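Local coordinates for redox-sensing transcriptional repressor Rex (Thermoanaerobacter ethanolicus, PDB 3WG9), which probably represses transcription as a homodimer that binds DNA through a winged-helix domain and senses the cellular NADH/NAD(+) ratio through a Rossmann domain, at residues 136-141 / 164-169; 146-151 / 170-175. All blocks are in the same frame, centred on the assembly; numbering follows the deposited sequence.

Interaction 1: 136-141 / 164-169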
ATOM      1  N   GLU B 136      -8.329  18.506  19.443  1.00 41.93           N
ATOM      2  CA  GLU B 136      -9.547  19.356  19.597  1.00 42.48           C
ATOM      3  C   GLU B 136      -9.423  20.678  18.801  1.00 40.60           C
ATOM      4  O   GLU B 136     -10.418  21.363  18.589  1.00 41.86           O
ATOM      5  CB  GLU B 136      -9.884  19.654  21.081  1.00 45.64           C
ATOM      6  CG  GLU B 136     -10.612  18.478  21.811  1.00 49.24           C
ATOM      7  CD  GLU B 136     -11.871  17.951  21.096  1.00 52.16           C
ATOM      8  OE1 GLU B 136     -11.857  16.753  20.760  1.00 57.41           O
ATOM      9  OE2 GLU B 136     -12.845  18.696  20.842  1.00 55.02           O
ATOM     10  N   THR B 137      -8.220  21.078  18.373  1.00 39.04           N
ATOM     11  CA  THR B 137      -8.103  22.313  17.569  1.00 37.93           C
ATOM     12  C   THR B 137      -8.093  22.056  16.056  1.00 35.63           C
ATOM     13  O   THR B 137      -7.863  22.971  15.266  1.00 33.96           O
ATOM     14  CB  THR B 137      -6.833  23.087  17.871  1.00 38.45           C
ATOM     15  OG1 THR B 137      -5.688  22.275  17.554  1.00 41.90           O
ATOM     16  CG2 THR B 137      -6.812  23.434  19.370  1.00 44.02           C
ATOM     17  N   VAL B 138      -8.277  20.803  15.652  1.00 33.02           N
ATOM     18  CA  VAL B 138      -7.967  20.503  14.250  1.00 32.02           C
ATOM     19  C   VAL B 138      -8.962  21.174  13.272  1.00 31.60           C
ATOM     20  O   VAL B 138      -8.605  21.536  12.160  1.00 29.71           O
ATOM     21  CB  VAL B 138      -7.841  18.956  14.024  1.00 33.30           C
ATOM     22  CG1 VAL B 138      -9.264  18.290  14.131  1.00 29.57           C
ATOM     23  CG2 VAL B 138      -7.176  18.671  12.676  1.00 30.73           C
ATOM     24  N   GLU B 139     -10.217  21.315  13.660  1.00 30.76           N
ATOM     25  CA  GLU B 139     -11.187  21.863  12.718  1.00 35.22           C
ATOM     26  C   GLU B 139     -10.860  23.308  12.367  1.00 36.50           C
ATOM     27  O   GLU B 139     -10.887  23.718  11.210  1.00 35.30           O
ATOM     28  CB  GLU B 139     -12.594  21.755  13.308  1.00 35.53           C
ATOM     29  CG  GLU B 139     -13.062  20.311  13.297  1.00 34.81           C
ATOM     30  CD  GLU B 139     -14.346  20.153  14.060  1.00 40.47           C
ATOM     31  OE1 GLU B 139     -15.354  20.761  13.640  1.00 35.53           O
ATOM     32  OE2 GLU B 139     -14.350  19.416  15.056  1.00 38.06           O
ATOM     33  N   ASP B 140     -10.547  24.075  13.405  1.00 37.76           N
ATOM     34  CA  ASP B 140     -10.120  25.443  13.188  1.00 40.40           C
ATOM     35  C   ASP B 140      -8.840  25.486  12.324  1.00 38.31           C
ATOM     36  O   ASP B 140      -8.715  26.284  11.409  1.00 35.61           O
ATOM     37  CB  ASP B 140      -9.878  26.122  14.536  1.00 42.57           C
ATOM     38  CG  ASP B 140      -9.435  27.580  14.365  1.00 51.12           C
ATOM     39  OD1 ASP B 140     -10.306  28.463  14.192  1.00 55.79           O
ATOM     40  OD2 ASP B 140      -8.202  27.827  14.388  1.00 58.05           O
ATOM     41  N   PHE B 141      -7.917  24.572  12.593  1.00 34.64           N
ATOM     42  CA  PHE B 141      -6.630  24.591  11.914  1.00 33.65           C
ATOM     43  C   PHE B 141      -6.841  24.326  10.411  1.00 32.53           C
ATOM     44  O   PHE B 141      -6.198  24.951   9.550  1.00 32.26           O
ATOM     45  CB  PHE B 141      -5.717  23.517  12.516  1.00 33.31           C
ATOM     46  CG  PHE B 141      -4.332  23.543  11.972  1.00 34.49           C
ATOM     47  CD1 PHE B 141      -3.336  24.275  12.619  1.00 38.24           C
ATOM     48  CD2 PHE B 141      -4.018  22.814  10.812  1.00 32.91           C
ATOM     49  CE1 PHE B 141      -2.036  24.294  12.118  1.00 37.29           C
ATOM     50  CE2 PHE B 141      -2.734  22.838  10.286  1.00 32.96           C
ATOM     51  CZ  PHE B 141      -1.739  23.577  10.939  1.00 40.62           C
ATOM     52  N   ASP B 164     -15.264  12.265  10.624  1.00 34.90           N
ATOM     53  CA  ASP B 164     -16.431  13.186  10.514  1.00 36.78           C
ATOM     54  C   ASP B 164     -16.057  14.631  10.816  1.00 34.42           C
ATOM     55  O   ASP B 164     -16.575  15.536  10.174  1.00 34.15           O
ATOM     56  CB  ASP B 164     -17.556  12.777  11.483  1.00 40.74           C
ATOM     57  CG  ASP B 164     -18.244  11.469  11.083  1.00 46.51           C
ATOM     58  OD1 ASP B 164     -18.099  11.026   9.921  1.00 47.45           O
ATOM     59  OD2 ASP B 164     -18.959  10.893  11.934  1.00 52.43           O
ATOM     60  N   ARG B 165     -15.186  14.838  11.802  1.00 32.97           N
ATOM     61  CA  ARG B 165     -14.726  16.161  12.171  1.00 35.87           C
ATOM     62  C   ARG B 165     -13.953  16.763  11.013  1.00 33.43           C
ATOM     63  O   ARG B 165     -14.083  17.972  10.740  1.00 30.95           O
ATOM     64  CB  ARG B 165     -13.753  16.118  13.370  1.00 35.57           C
ATOM     65  CG  ARG B 165     -14.377  15.586  14.660  1.00 42.68           C
ATOM     66  CD  ARG B 165     -13.301  15.697  15.686  1.00 46.05           C
ATOM     67  NE  ARG B 165     -13.139  17.081  16.101  1.00 42.62           N
ATOM     68  CZ  ARG B 165     -12.582  17.384  17.247  1.00 55.35           C
ATOM     69  NH1 ARG B 165     -12.129  16.371  17.994  1.00 56.00           N
ATOM     70  NH2 ARG B 165     -12.507  18.648  17.647  1.00 55.82           N
ATOM     71  N   LEU B 166     -13.054  15.969  10.405  1.00 28.82           N
ATOM     72  CA  LEU B 166     -12.259  16.570   9.277  1.00 28.86           C
ATOM     73  C   LEU B 166     -13.160  16.964   8.137  1.00 27.57           C
ATOM     74  O   LEU B 166     -12.988  18.007   7.497  1.00 28.37           O
ATOM     75  CB  LEU B 166     -11.184  15.607   8.712  1.00 28.12           C
ATOM     76  CG  LEU B 166     -10.237  14.986   9.724  1.00 32.28           C
ATOM     77  CD1 LEU B 166      -9.227  14.067   9.017  1.00 35.71           C
ATOM     78  CD2 LEU B 166      -9.506  15.989  10.551  1.00 33.77           C
ATOM     79  N   VAL B 167     -14.126  16.105   7.838  1.00 28.51           N
ATOM     80  CA  VAL B 167     -15.119  16.400   6.798  1.00 27.89           C
ATOM     81  C   VAL B 167     -15.936  17.680   7.084  1.00 30.00           C
ATOM     82  O   VAL B 167     -16.050  18.572   6.226  1.00 31.36           O
ATOM     83  CB  VAL B 167     -16.057  15.164   6.607  1.00 30.92           C
ATOM     84  CG1 VAL B 167     -17.290  15.509   5.804  1.00 31.45           C
ATOM     85  CG2 VAL B 167     -15.264  13.975   5.941  1.00 28.77           C
ATOM     86  N   ARG B 168     -16.459  17.833   8.289  1.00 32.27           N
ATOM     87  CA  ARG B 168     -17.278  19.039   8.513  1.00 34.93           C
ATOM     88  C   ARG B 168     -16.400  20.297   8.531  1.00 34.55           C
ATOM     89  O   ARG B 168     -16.905  21.389   8.268  1.00 31.00           O
ATOM     90  CB  ARG B 168     -18.087  18.936   9.801  1.00 39.35           C
ATOM     91  CG  ARG B 168     -17.283  19.049  11.050  1.00 42.59           C
ATOM     92  CD  ARG B 168     -18.197  18.892  12.275  1.00 49.80           C
ATOM     93  NE  ARG B 168     -17.381  18.952  13.474  1.00 48.46           N
ATOM     94  CZ  ARG B 168     -17.747  18.425  14.643  1.00 56.48           C
ATOM     95  NH1 ARG B 168     -18.929  17.844  14.766  1.00 54.58           N
ATOM     96  NH2 ARG B 168     -16.973  18.546  15.705  1.00 50.88           N
ATOM     97  N   ALA B 169     -15.077  20.148   8.762  1.00 32.30           N
ATOM     98  CA  ALA B 169     -14.208  21.314   8.687  1.00 29.67           C
ATOM     99  C   ALA B 169     -13.798  21.660   7.269  1.00 30.39           C
ATOM    100  O   ALA B 169     -13.086  22.655   7.066  1.00 28.32           O
ATOM    101  CB  ALA B 169     -12.978  21.181   9.595  1.00 32.14           C
TER
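Glu139 meets two arginines of helix 159-168 with a single carboxylate. Arg168 grips it side-on with two nitrogens, NE to Glu139 OE1 at 2.7 Å and NH2 to Glu139 OE2 at 2.8 Å. The latter comes to the syn side of OE2; Arg165 NE reaches its anti side at 2.8 Å, giving OE2 two charged donors. The guanidinium plane of Arg165 stands 89° from this carboxylate. Its far end serves Glu136: NH1 bonds Glu136 OE1 at 2.8 Å, from 52° above the carboxylate plane, and NH2 adds a weak bond to OE2. A bend at chi3 (76°) turns Arg165 NE toward Glu139 OE2. An alanine at Glu139 would probably leave Arg168 without its mate across this contact and Arg165 NE without its acceptor, its guanidinium freer to turn. Beneath the charges, Ala169 CB packs on Glu139 CB (3.8 Å), and Val138, resting on Ile88 and Ile90 of strand 85-90, touches Leu166 CD2 with CG2 at 4.1 Å. Glu136 also binds zinc in a structure of this protein. Such a salt-bridge network over an apolar layer joins two neighbouring helices covering one face of the Rossmann sheet.

Interaction 2: 146-151 / 170-175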
ATOM      1  N   LYS B 146      -5.840  26.077   5.014  1.00 37.17           N
ATOM      2  CA  LYS B 146      -6.238  25.527   3.720  1.00 39.14           C
ATOM      3  C   LYS B 146      -5.743  24.080   3.564  1.00 36.62           C
ATOM      4  O   LYS B 146      -5.048  23.764   2.613  1.00 35.40           O
ATOM      5  CB  LYS B 146      -5.736  26.382   2.542  1.00 42.30           C
ATOM      6  CG  LYS B 146      -5.818  27.910   2.819  1.00 51.31           C
ATOM      7  CD  LYS B 146      -5.289  28.716   1.616  1.00 59.80           C
ATOM      8  CE  LYS B 146      -4.928  30.143   2.023  1.00 64.81           C
ATOM      9  NZ  LYS B 146      -3.994  30.737   1.024  1.00 70.27           N
ATOM     10  N   ILE B 147      -6.062  23.232   4.533  1.00 33.51           N
ATOM     11  CA  ILE B 147      -5.618  21.818   4.457  1.00 31.96           C
ATOM     12  C   ILE B 147      -6.439  21.027   3.444  1.00 31.62           C
ATOM     13  O   ILE B 147      -7.669  20.998   3.518  1.00 32.49           O
ATOM     14  CB  ILE B 147      -5.706  21.152   5.828  1.00 30.21           C
ATOM     15  CG1 ILE B 147      -4.933  21.979   6.851  1.00 31.06           C
ATOM     16  CG2 ILE B 147      -5.180  19.671   5.758  1.00 29.77           C
ATOM     17  CD1 ILE B 147      -3.448  22.148   6.513  1.00 30.37           C
ATOM     18  N   ASP B 148      -5.734  20.311   2.579  1.00 31.76           N
ATOM     19  CA  ASP B 148      -6.337  19.501   1.561  1.00 32.19           C
ATOM     20  C   ASP B 148      -6.516  18.065   2.035  1.00 31.20           C
ATOM     21  O   ASP B 148      -7.547  17.497   1.746  1.00 30.22           O
ATOM     22  CB  ASP B 148      -5.453  19.520   0.315  1.00 32.89           C
ATOM     23  CG  ASP B 148      -5.316  20.946  -0.276  1.00 40.02           C
ATOM     24  OD1 ASP B 148      -6.373  21.566  -0.496  1.00 40.11           O
ATOM     25  OD2 ASP B 148      -4.178  21.477  -0.341  1.00 39.55           O
ATOM     26  N   ILE B 149      -5.488  17.460   2.646  1.00 29.03           N
ATOM     27  CA  ILE B 149      -5.472  15.995   2.868  1.00 27.99           C
ATOM     28  C   ILE B 149      -5.308  15.732   4.370  1.00 28.10           C
ATOM     29  O   ILE B 149      -4.445  16.351   4.987  1.00 27.46           O
ATOM     30  CB  ILE B 149      -4.331  15.304   2.110  1.00 27.28           C
ATOM     31  CG1 ILE B 149      -4.425  15.549   0.584  1.00 28.35           C
ATOM     32  CG2 ILE B 149      -4.306  13.779   2.463  1.00 25.80           C
ATOM     33  CD1 ILE B 149      -3.116  15.108  -0.191  1.00 28.14           C
ATOM     34  N   GLY B 150      -6.232  14.991   4.983  1.00 25.88           N
ATOM     35  CA  GLY B 150      -6.046  14.567   6.403  1.00 25.34           C
ATOM     36  C   GLY B 150      -5.576  13.099   6.347  1.00 27.19           C
ATOM     37  O   GLY B 150      -6.176  12.232   5.691  1.00 25.55           O
ATOM     38  N   ILE B 151      -4.446  12.811   6.968  1.00 27.10           N
ATOM     39  CA  ILE B 151      -3.939  11.429   6.977  1.00 26.20           C
ATOM     40  C   ILE B 151      -4.227  10.827   8.334  1.00 27.67           C
ATOM     41  O   ILE B 151      -3.858  11.452   9.361  1.00 28.34           O
ATOM     42  CB  ILE B 151      -2.432  11.472   6.763  1.00 27.76           C
ATOM     43  CG1 ILE B 151      -2.143  12.237   5.463  1.00 28.48           C
ATOM     44  CG2 ILE B 151      -1.800  10.005   6.842  1.00 25.70           C
ATOM     45  CD1 ILE B 151      -0.647  12.519   5.178  1.00 29.91           C
ATOM     46  N   GLY B 170     -14.261  20.867   6.293  1.00 27.94           N
ATOM     47  CA  GLY B 170     -13.971  21.154   4.902  1.00 29.12           C
ATOM     48  C   GLY B 170     -12.832  20.392   4.251  1.00 28.89           C
ATOM     49  O   GLY B 170     -12.311  20.806   3.232  1.00 28.59           O
ATOM     50  N   ILE B 171     -12.378  19.315   4.884  1.00 28.02           N
ATOM     51  CA  ILE B 171     -11.258  18.544   4.288  1.00 28.93           C
ATOM     52  C   ILE B 171     -11.647  18.022   2.908  1.00 27.32           C
ATOM     53  O   ILE B 171     -12.815  17.711   2.643  1.00 27.59           O
ATOM     54  CB  ILE B 171     -10.807  17.346   5.226  1.00 28.23           C
ATOM     55  CG1 ILE B 171      -9.339  16.985   4.952  1.00 30.10           C
ATOM     56  CG2 ILE B 171     -11.661  16.084   5.026  1.00 28.62           C
ATOM     57  CD1 ILE B 171      -8.437  17.861   5.695  1.00 32.24           C
ATOM     58  N   LYS B 172     -10.685  17.910   1.995  1.00 26.31           N
ATOM     59  CA  LYS B 172     -11.055  17.426   0.629  1.00 26.37           C
ATOM     60  C   LYS B 172     -10.755  15.950   0.396  1.00 24.78           C
ATOM     61  O   LYS B 172     -11.348  15.302  -0.479  1.00 24.87           O
ATOM     62  CB  LYS B 172     -10.341  18.221  -0.475  1.00 26.42           C
ATOM     63  CG  LYS B 172     -10.604  19.773  -0.411  1.00 33.02           C
ATOM     64  CD  LYS B 172      -9.833  20.439  -1.595  1.00 40.57           C
ATOM     65  CE  LYS B 172     -10.175  21.938  -1.753  1.00 50.57           C
ATOM     66  NZ  LYS B 172      -9.807  22.695  -0.527  1.00 52.77           N
ATOM     67  N   ALA B 173      -9.807  15.410   1.166  1.00 23.66           N
ATOM     68  CA  ALA B 173      -9.424  14.007   1.014  1.00 23.95           C
ATOM     69  C   ALA B 173      -8.886  13.511   2.341  1.00 25.64           C
ATOM     70  O   ALA B 173      -8.275  14.299   3.118  1.00 23.71           O
ATOM     71  CB  ALA B 173      -8.259  13.948   0.029  1.00 25.03           C
ATOM     72  N   ILE B 174      -9.028  12.199   2.517  1.00 22.97           N
ATOM     73  CA  ILE B 174      -8.519  11.494   3.661  1.00 24.39           C
ATOM     74  C   ILE B 174      -7.722  10.313   3.181  1.00 24.61           C
ATOM     75  O   ILE B 174      -8.183   9.508   2.326  1.00 23.54           O
ATOM     76  CB  ILE B 174      -9.703  10.993   4.560  1.00 24.19           C
ATOM     77  CG1 ILE B 174     -10.309  12.242   5.254  1.00 26.63           C
ATOM     78  CG2 ILE B 174      -9.171   9.994   5.618  1.00 25.88           C
ATOM     79  CD1 ILE B 174     -11.573  11.924   6.080  1.00 35.46           C
ATOM     80  N   TRP B 175      -6.500  10.220   3.709  1.00 24.96           N
ATOM     81  CA  TRP B 175      -5.645   9.047   3.427  1.00 24.04           C
ATOM     82  C   TRP B 175      -5.649   8.199   4.698  1.00 25.29           C
ATOM     83  O   TRP B 175      -5.141   8.601   5.751  1.00 26.53           O
ATOM     84  CB  TRP B 175      -4.235   9.531   3.030  1.00 25.06           C
ATOM     85  CG  TRP B 175      -3.376   8.497   2.366  1.00 22.79           C
ATOM     86  CD1 TRP B 175      -3.806   7.453   1.575  1.00 27.49           C
ATOM     87  CD2 TRP B 175      -1.955   8.424   2.383  1.00 24.43           C
ATOM     88  NE1 TRP B 175      -2.721   6.749   1.065  1.00 24.39           N
ATOM     89  CE2 TRP B 175      -1.573   7.309   1.574  1.00 23.69           C
ATOM     90  CE3 TRP B 175      -0.960   9.205   2.965  1.00 27.93           C
ATOM     91  CZ2 TRP B 175      -0.255   6.912   1.424  1.00 25.36           C
ATOM     92  CZ3 TRP B 175       0.380   8.819   2.794  1.00 27.63           C
ATOM     93  CH2 TRP B 175       0.718   7.720   1.971  1.00 25.58           C
TER
HETATM   94  O   HOH W   1      -9.820  22.332   2.810  1.00 46.39           O
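The parallel pairing of strands 149-152 and 173-176 belongs to a right-handed beta-alpha-beta crossover of the Rossmann domain, with helix 159-168 as the connection. The strand directions lie 25° apart, and Ile149, Gly150 and Ile151 pair with Ala173, Ile174 and Trp175. Gly150 makes the two straighter bonds of the ladder: its N donates to Ala173 O at 2.9 Å, with an N-H...O angle of 163°, and its O accepts from Trp175 N at 2.8 Å. At the start of the ladder Asp148 O takes Lys172 N at 3.2 Å and, weakly, Ala173 N. Here the side chains of Asp148 and Lys172 lie side by side in a long salt bridge, OD1 to NZ 3.6 Å, while Asp148 OD2 bonds Asn86 N. A water donates to Ile147 O at 2.6 Å and to Gly170 O, bridging the two segments where Gly170 ends the helix in a Schellman motif. Ile171 CG1 lies anti to the backbone N (chi1 -154°), and CD1 beyond it packs on Ile147 CG2 and Gly150 N, both at 3.7 Å. On the face carrying Ile149 and Ala173, Ile151 CD1 meets the edge of the Trp175 ring at CE3, 4.0 Å away. Trp175 NE1 bonds Ser198 OG of the second subunit, whose Leu206 and Val202 pack on Ile149 and Ala173. Strand 85-90 flanks Ile149 and Ile151 with backbone bonds, strand 189-192 lies beyond Ala173 and Trp175, and on the other face helix 159-168 covers Ile171 and Ile174.

Overall arrangement
From the N terminus, the chain enters interaction 1 at 136-141 on helix 138-144, then, after the rest of that helix and a short turn, 146-151 of interaction 2. Helix 159-168 brings it back to close interaction 1 at 164-169, and 170-175 follows at once to close interaction 2. The segments therefore alternate, and the two loops cross; their centres lie about 10 Å apart. Interaction 1 ties helix to helix, and interaction 2 ties strand to strand in the sheet below. Direct contacts join the layers: Leu166 O to Ile171 N at 3.0 Å, a probable hydrogen bond, Leu166 CD1 over Gly150 CA at 4.1 Å, and Phe141 CE2 against Ile147 CD1 at 3.9 Å.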